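Local coordinates for hypothetical protein Atu2144 (Agrobacterium tumefaciens, PDB 2ODF) that is of unknown function but belongs to the N-formylglutamate amidohydrolase family, and so is probably a hydrolase related to the zinc-dependent exopeptidases, at residues Ala121-Ala125 with Leu126-Phe130; Ala232-Gly235 with Glu236-Ala239. All blocks are in the same frame, centred on the assembly; numbering follows the deposited sequence.

Interaction 1. Residues Ala121-Ala125 with Leu126-Phe130; sequences ARTSA and LYVPF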
loop_
_atom_site.group_PDB
_atom_site.type_symbol
_atom_site.label_atom_id
_atom_site.label_comp_id
_atom_site.label_asym_id
_atom_site.label_seq_id
_atom_site.Cartn_x
_atom_site.Cartn_y
_atom_site.Cartn_z
ATOM N N ALA A 121 5.260 -0.010 -6.335
ATOM C CA ALA A 121 5.701 1.321 -6.731
ATOM C C ALA A 121 4.528 2.306 -6.755
ATOM O O ALA A 121 4.591 3.388 -6.142
ATOM C CB ALA A 121 6.410 1.266 -8.114
ATOM N N ARG A 122 3.438 1.908 -7.417
ATOM C CA ARG A 122 2.262 2.781 -7.540
ATOM C C ARG A 122 1.556 2.965 -6.218
ATOM O O ARG A 122 1.129 4.046 -5.891
ATOM C CB ARG A 122 1.297 2.193 -8.550
ATOM C CG ARG A 122 1.903 2.086 -9.929
ATOM C CD ARG A 122 0.879 1.604 -10.871
ATOM N NE ARG A 122 1.398 1.335 -12.205
ATOM C CZ ARG A 122 0.636 1.183 -13.285
ATOM N NH1 ARG A 122 -0.685 1.339 -13.207
ATOM N NH2 ARG A 122 1.197 0.880 -14.452
ATOM N N THR A 123 1.417 1.883 -5.460
ATOM C CA THR A 123 0.782 1.940 -4.156
ATOM C C THR A 123 1.516 2.887 -3.196
ATOM O O THR A 123 0.897 3.674 -2.468
ATOM C CB THR A 123 0.680 0.513 -3.533
ATOM O OG1 THR A 123 -0.057 -0.370 -4.405
ATOM C CG2 THR A 123 0.017 0.565 -2.204
ATOM N N SER A 124 2.840 2.833 -3.231
ATOM C CA SER A 124 3.692 3.621 -2.347
ATOM C C SER A 124 3.748 5.093 -2.690
ATOM O O SER A 124 3.897 5.913 -1.800
ATOM C CB SER A 124 5.137 3.108 -2.398
ATOM O OG SER A 124 5.953 3.907 -1.572
ATOM N N ALA A 125 3.703 5.389 -3.976
ATOM C CA ALA A 125 3.963 6.730 -4.514
ATOM C C ALA A 125 2.693 7.559 -4.647
ATOM O O ALA A 125 2.743 8.779 -4.467
ATOM C CB ALA A 125 4.639 6.630 -5.857
ATOM N N LEU A 126 1.573 6.896 -4.970
ATOM C CA LEU A 126 0.311 7.572 -5.231
ATOM C C LEU A 126 -0.733 7.353 -4.166
ATOM O O LEU A 126 -1.288 8.318 -3.701
ATOM C CB LEU A 126 -0.262 7.169 -6.581
ATOM C CG LEU A 126 0.560 7.626 -7.799
ATOM C CD1 LEU A 126 -0.030 6.977 -9.047
ATOM C CD2 LEU A 126 0.673 9.186 -7.933
ATOM N N TYR A 127 -0.985 6.099 -3.767
ATOM C CA TYR A 127 -2.144 5.776 -2.944
ATOM C C TYR A 127 -1.906 6.086 -1.478
ATOM O O TYR A 127 -2.711 6.791 -0.845
ATOM C CB TYR A 127 -2.518 4.294 -3.166
ATOM C CG TYR A 127 -3.574 3.721 -2.262
ATOM C CD1 TYR A 127 -4.923 4.036 -2.415
ATOM C CD2 TYR A 127 -3.226 2.800 -1.269
ATOM C CE1 TYR A 127 -5.897 3.444 -1.582
ATOM C CE2 TYR A 127 -4.174 2.213 -0.477
ATOM C CZ TYR A 127 -5.492 2.532 -0.612
ATOM O OH TYR A 127 -6.385 1.922 0.247
ATOM N N VAL A 128 -0.779 5.616 -0.944
ATOM C CA VAL A 128 -0.515 5.796 0.481
ATOM C C VAL A 128 -0.281 7.283 0.823
ATOM O O VAL A 128 -0.834 7.762 1.805
ATOM C CB VAL A 128 0.550 4.781 1.046
ATOM C CG1 VAL A 128 0.915 5.129 2.510
ATOM C CG2 VAL A 128 -0.002 3.319 0.975
ATOM N N PRO A 129 0.538 8.023 0.049
ATOM C CA PRO A 129 0.707 9.447 0.339
ATOM C C PRO A 129 -0.605 10.230 0.332
ATOM O O PRO A 129 -0.830 11.021 1.247
ATOM C CB PRO A 129 1.682 9.941 -0.776
ATOM C CG PRO A 129 2.453 8.719 -1.119
ATOM C CD PRO A 129 1.456 7.594 -1.032
ATOM N N PHE A 130 -1.491 9.942 -0.615
ATOM C CA PHE A 130 -2.761 10.614 -0.724
ATOM C C PHE A 130 -3.610 10.411 0.548
ATOM O O PHE A 130 -4.007 11.385 1.197
ATOM C CB PHE A 130 -3.502 10.177 -1.997
ATOM C CG PHE A 130 -4.830 10.844 -2.177
ATOM C CD1 PHE A 130 -4.906 12.162 -2.621
ATOM C CD2 PHE A 130 -6.008 10.166 -1.884
ATOM C CE1 PHE A 130 -6.148 12.781 -2.741
ATOM C CE2 PHE A 130 -7.237 10.791 -1.996
ATOM C CZ PHE A 130 -7.302 12.092 -2.418
#
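Thr123 O receives two amide groups of the following turn, and the bond from Val128 N, five residues along, marks a wider, pi-type turn inside helix 116-143. Val128 N makes the stronger bond to Thr123 O at 3.0 Å, arriving almost along the C=O direction (174°), whereas Tyr127 N reaches Thr123 O only weakly at 3.3 Å. One turn edge keeps the ordinary spacing, with Leu126 N bonded to Arg122 O at 3.0 Å. The widening coincides with Pro129, whose nitrogen has no hydrogen to give. Its ring points back at the preceding turn: Pro129 CD lies 3.1 Å from Ser124 O, and Pro129 CG sits against both Ser124 O (3.2 Å) and Ala125 O (3.4 Å), so carbon rather than N-H faces these carbonyls and the helix kinks.

Tyr127 shows how the side chains follow. Tyr127 CB rests 3.5 Å from Thr123 O. With CG anti to the backbone N (chi1 172°), the ring runs alongside Thr123, and Tyr127 CD2 meets Thr123 CG2 obliquely at 4.0 Å. Beyond CD2 the ring leaves the turn, meeting Tyr87 and His131 as well as Phe120 of the second subunit, and its OH is hydrogen-bonded to His208 NE2. Thr123 turns its other branch, OG1, back to Arg119 O. On the neighbouring side of the helix Leu126 CB packs against Arg122 O, while the guanidinium of Arg122 extends away to a salt bridge with Glu118.

Ser124 packs on Val128 of the second subunit and Val128 on its Ser124, and Ser124 OG is hydrogen-bonded to Asp132 OD1 of the second subunit, so the irregular turn forms part of the dimer interface. Backbone bonding thus shifts to the five-residue spacing just before Pro129, whose N cannot donate, and the helix continues beyond it.

Interaction 2. Residues Ala232-Gly235 with Glu236-Ala239; sequences ANEG and EQAA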
loop_
_atom_site.group_PDB
_atom_site.type_symbol
_atom_site.label_atom_id
_atom_site.label_comp_id
_atom_site.label_asym_id
_atom_site.label_seq_id
_atom_site.Cartn_x
_atom_site.Cartn_y
_atom_site.Cartn_z
ATOM N N ALA A 232 -18.726 21.607 -17.902
ATOM C CA ALA A 232 -17.754 21.537 -18.992
ATOM C C ALA A 232 -16.993 22.840 -19.238
ATOM O O ALA A 232 -15.971 22.821 -19.911
ATOM C CB ALA A 232 -18.438 21.062 -20.270
ATOM N N ASN A 233 -17.467 23.968 -18.719
ATOM C CA ASN A 233 -16.736 25.231 -18.818
ATOM C C ASN A 233 -16.820 26.000 -17.507
ATOM O O ASN A 233 -17.469 25.548 -16.569
ATOM C CB ASN A 233 -17.230 26.074 -20.008
ATOM C CG ASN A 233 -18.719 26.307 -19.984
ATOM O OD1 ASN A 233 -19.262 26.791 -19.005
ATOM N ND2 ASN A 233 -19.394 25.959 -21.076
ATOM N N GLU A 234 -16.150 27.141 -17.434
ATOM C CA GLU A 234 -16.094 27.912 -16.200
ATOM C C GLU A 234 -17.444 28.390 -15.682
ATOM O O GLU A 234 -17.666 28.365 -14.489
ATOM C CB GLU A 234 -15.194 29.130 -16.331
ATOM C CG GLU A 234 -13.755 28.885 -15.967
ATOM C CD GLU A 234 -12.876 28.646 -17.179
ATOM O OE1 GLU A 234 -13.436 28.349 -18.271
ATOM O OE2 GLU A 234 -11.625 28.755 -17.027
ATOM N N GLY A 235 -18.328 28.839 -16.566
ATOM C CA GLY A 235 -19.657 29.321 -16.136
ATOM C C GLY A 235 -20.517 28.227 -15.538
ATOM O O GLY A 235 -21.146 28.426 -14.483
ATOM N N GLU A 236 -20.521 27.071 -16.199
ATOM C CA GLU A 236 -21.261 25.881 -15.745
ATOM C C GLU A 236 -20.710 25.397 -14.428
ATOM O O GLU A 236 -21.470 25.008 -13.543
ATOM C CB GLU A 236 -21.196 24.761 -16.775
ATOM C CG GLU A 236 -21.929 25.056 -18.106
ATOM C CD GLU A 236 -21.590 24.055 -19.215
ATOM O OE1 GLU A 236 -20.860 23.069 -18.958
ATOM O OE2 GLU A 236 -22.074 24.239 -20.354
ATOM N N GLN A 237 -19.392 25.411 -14.301
ATOM C CA GLN A 237 -18.727 25.040 -13.043
ATOM C C GLN A 237 -19.150 25.938 -11.887
ATOM O O GLN A 237 -19.533 25.455 -10.794
ATOM C CB GLN A 237 -17.192 25.016 -13.224
ATOM C CG GLN A 237 -16.724 23.852 -14.172
ATOM C CD GLN A 237 -15.381 24.092 -14.851
ATOM O OE1 GLN A 237 -14.710 25.102 -14.601
ATOM N NE2 GLN A 237 -14.984 23.152 -15.720
ATOM N N ALA A 238 -19.120 27.244 -12.133
ATOM C CA ALA A 238 -19.544 28.239 -11.133
ATOM C C ALA A 238 -21.004 28.026 -10.740
ATOM O O ALA A 238 -21.362 28.098 -9.558
ATOM C CB ALA A 238 -19.343 29.684 -11.678
ATOM N N ALA A 239 -21.847 27.782 -11.736
ATOM C CA ALA A 239 -23.263 27.553 -11.508
ATOM C C ALA A 239 -23.484 26.334 -10.597
ATOM O O ALA A 239 -24.114 26.418 -9.561
ATOM C CB ALA A 239 -24.002 27.381 -12.855
#
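Asn233 caps the start of helix 234-256: Asn233 OD1 accepts from Glu236 N at 3.1 Å, in a nearly straight bond (168°). A chi1 of 54° places CG between the backbone N and the carbonyl carbon, which brings the amide oxygen back over the first turn. Glu236 reaches in the reverse direction past the cap, its side chain crossing that of Asn233 at about a right angle. Glu236 OE1 takes the N-H of Ala232 N at 2.8 Å, and Glu236 CG lies 3.3 Å from Asn233 OD1.

The closer packing lies at Gln237, where Gln237 CG comes to 3.0 Å from Asn233 O while Gln237 N bonds that oxygen. Its NE2 continues to Ile231 O, and the side chain rests on Ala64 and Leu68 of helix 62-73. By contrast, Glu234, Ala238 and Ala239 lie on the exposed side, and Glu234 CG approaches Gln237 OE1 no closer than 4.1 Å.

Side-chain oxygens thus serve backbone N-H groups both at the helix start and just before it, and the negative charge of Glu236 near the N-terminal end of helix 234-256 would probably be favoured by the helix dipole.

How the interactions relate
Both interactions are local, but they involve different helices: interaction 1 lies inside helix 116-143, interaction 2 at the N-terminal end of helix 234-256. Their centres are 31 Å apart, on opposite sides of the chain's centre, and they do not touch. Interaction 1 is largely buried, between the seven-stranded sheet and the second subunit, and its irregularity is one of backbone bonding; the side-chain contacts between its segments are mainly nonpolar, while the polar ends find partners elsewhere. Interaction 2 is a surface contact untouched by the other subunit; there polar side chains supply acceptors to the main chain, and Gln237 packs it on helix 62-73.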